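PDB 5FWZ: calcium binding protein from Fasciola hepatica, which probably binds calcium through its EF-hand part and carries a dynein light chain-like domain, the portion crystallised here. Local coordinates for residues Gly36-Met41 against Gly86-Leu91. Sequence-based numbering, arbitrary orientation.
Sequences GKDEEM and GRHICL. With HG (mercury (II) ion), chain B.
Asp38, in the loop joining helices 17-33 and 41-56, accepts hydrogen bonds from Arg87, just before strand 88-94, and His88, its first residue, a polar contact tying the helical layer to the sheet. Its OD1 lies 2.9 Å from His88 NE2, in the plane of the imidazole, with an N-H...O angle of 156°. Arg87 NH2 comes to the same Asp38 OD1 at 3.2 Å from the other face of the carboxylate, forming a salt bridge, so two donors grip one oxygen from above and below its plane. Arg87 NH1 adds only weak bonds, the straighter of them to Asp38 OD2 at 3.4 Å. A bend at chi3 (-56°) turns the arginine chain so that the edge of its guanidinium meets the carboxylate.

Met41, in the first turn of helix 41-56, lays SD over one face of the His88 ring in a Met-aromatic contact, 4.4 Å from its centroid and 7° off the normal. Sulfur on the face and carboxylate at the edge would together limit rotation of the imidazole. Trp70 of the second subunit packs on both Asp38 and Met41, placing the contact beside the dimer interface. Two residues along the strand, Cys90 binds the mercury ion of this derivative, with Cys62 as the other protein ligand. The contact thus joins the inter-helix loop to one strand of the antiparallel sheet on which both helices pack, as in the dynein light chain fold.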
loop_
_atom_site.group_PDB
_atom_site.type_symbol
_atom_site.label_atom_id
_atom_site.label_comp_id
_atom_site.label_asym_id
_atom_site.label_seq_id
_atom_site.Cartn_x
_atom_site.Cartn_y
_atom_site.Cartn_z
ATOM N N GLY A 36 -18.669 -1.535 9.090
ATOM C CA GLY A 36 -17.829 -2.536 8.444
ATOM C C GLY A 36 -17.933 -2.703 6.941
ATOM O O GLY A 36 -17.377 -3.654 6.412
ATOM N N LYS A 37 -18.602 -1.782 6.247
ATOM C CA LYS A 37 -18.875 -1.942 4.820
ATOM C C LYS A 37 -17.603 -1.658 4.014
ATOM O O LYS A 37 -16.989 -0.580 4.163
ATOM C CB LYS A 37 -19.936 -0.943 4.343
ATOM C CG LYS A 37 -21.321 -0.954 4.989
ATOM C CD LYS A 37 -21.845 0.510 5.097
ATOM C CE LYS A 37 -23.282 0.739 4.643
ATOM N NZ LYS A 37 -24.253 0.368 5.713
ATOM N N ASP A 38 -17.222 -2.607 3.166
ATOM C CA ASP A 38 -16.152 -2.403 2.170
ATOM C C ASP A 38 -16.345 -1.168 1.265
ATOM O O ASP A 38 -15.367 -0.469 0.913
ATOM C CB ASP A 38 -16.016 -3.657 1.284
ATOM C CG ASP A 38 -15.328 -4.793 1.997
ATOM O OD1 ASP A 38 -15.206 -4.738 3.239
ATOM O OD2 ASP A 38 -14.917 -5.755 1.324
ATOM N N GLU A 39 -17.608 -0.917 0.913
ATOM C CA GLU A 39 -18.007 0.199 0.067
ATOM C C GLU A 39 -17.635 1.538 0.670
ATOM O O GLU A 39 -17.562 2.497 -0.059
ATOM C CB GLU A 39 -19.529 0.167 -0.227
ATOM C CG GLU A 39 -19.976 -0.888 -1.245
ATOM C CD GLU A 39 -21.481 -0.805 -1.590
ATOM O OE1 GLU A 39 -22.312 -0.838 -0.649
ATOM O OE2 GLU A 39 -21.853 -0.713 -2.797
ATOM N N GLU A 40 -17.425 1.619 1.987
ATOM C CA GLU A 40 -17.032 2.874 2.634
ATOM C C GLU A 40 -15.606 2.894 3.148
ATOM O O GLU A 40 -15.247 3.820 3.857
ATOM C CB GLU A 40 -17.990 3.208 3.792
ATOM C CG GLU A 40 -19.457 3.176 3.374
ATOM C CD GLU A 40 -20.408 3.937 4.288
ATOM O OE1 GLU A 40 -19.976 4.531 5.319
ATOM O OE2 GLU A 40 -21.608 3.959 3.938
ATOM N N MET A 41 -14.785 1.906 2.793
ATOM C CA MET A 41 -13.439 1.815 3.370
ATOM C C MET A 41 -12.506 2.933 2.932
ATOM O O MET A 41 -11.539 3.233 3.626
ATOM C CB MET A 41 -12.784 0.454 3.110
ATOM C CG MET A 41 -13.236 -0.633 4.073
ATOM S SD MET A 41 -12.767 -0.399 5.807
ATOM C CE MET A 41 -14.412 -0.025 6.477
ATOM N N GLY A 86 -10.194 -8.367 11.948
ATOM C CA GLY A 86 -11.178 -9.152 11.225
ATOM C C GLY A 86 -10.637 -9.450 9.843
ATOM O O GLY A 86 -9.514 -9.924 9.722
ATOM N N ARG A 87 -11.427 -9.133 8.814
ATOM C CA ARG A 87 -11.054 -9.346 7.398
ATOM C C ARG A 87 -10.098 -8.324 6.810
ATOM O O ARG A 87 -9.574 -8.551 5.732
ATOM C CB ARG A 87 -12.292 -9.291 6.485
ATOM C CG ARG A 87 -13.232 -10.468 6.595
ATOM C CD ARG A 87 -14.418 -10.317 5.649
ATOM N NE ARG A 87 -15.174 -9.060 5.859
ATOM C CZ ARG A 87 -15.292 -8.054 4.986
ATOM N NH1 ARG A 87 -14.709 -8.088 3.786
ATOM N NH2 ARG A 87 -16.021 -6.987 5.314
ATOM N N HIS A 88 -9.928 -7.188 7.470
ATOM C CA HIS A 88 -9.183 -6.083 6.900
ATOM C C HIS A 88 -7.768 -5.994 7.467
ATOM O O HIS A 88 -7.574 -6.028 8.679
ATOM C CB HIS A 88 -9.944 -4.781 7.128
ATOM C CG HIS A 88 -11.292 -4.767 6.475
ATOM N ND1 HIS A 88 -12.470 -4.827 7.192
ATOM C CD2 HIS A 88 -11.646 -4.738 5.168
ATOM C CE1 HIS A 88 -13.490 -4.808 6.353
ATOM N NE2 HIS A 88 -13.017 -4.763 5.121
ATOM N N ILE A 89 -6.799 -5.926 6.562
ATOM C CA ILE A 89 -5.439 -5.599 6.882
ATOM C C ILE A 89 -5.275 -4.096 6.671
ATOM O O ILE A 89 -5.776 -3.525 5.711
ATOM C CB ILE A 89 -4.423 -6.408 6.026
ATOM C CG1 ILE A 89 -4.476 -7.898 6.415
ATOM C CG2 ILE A 89 -3.006 -5.823 6.140
ATOM C CD1 ILE A 89 -3.691 -8.844 5.505
ATOM N N CYS A 90 -4.530 -3.476 7.558
ATOM C CA CYS A 90 -4.309 -2.047 7.532
ATOM C C CYS A 90 -2.823 -1.771 7.520
ATOM O O CYS A 90 -2.107 -2.252 8.388
ATOM C CB CYS A 90 -4.924 -1.420 8.770
ATOM S SG CYS A 90 -4.852 0.366 8.733
ATOM N N LEU A 91 -2.355 -1.023 6.530
ATOM C CA LEU A 91 -0.952 -0.654 6.420
ATOM C C LEU A 91 -0.868 0.863 6.545
ATOM O O LEU A 91 -1.708 1.606 6.039
ATOM C CB LEU A 91 -0.373 -1.093 5.090
ATOM C CG LEU A 91 -0.681 -2.514 4.619
ATOM C CD1 LEU A 91 -0.030 -2.743 3.267
ATOM C CD2 LEU A 91 -0.197 -3.576 5.600
HETATM HG HG HG B . -4.221 2.618 7.832
#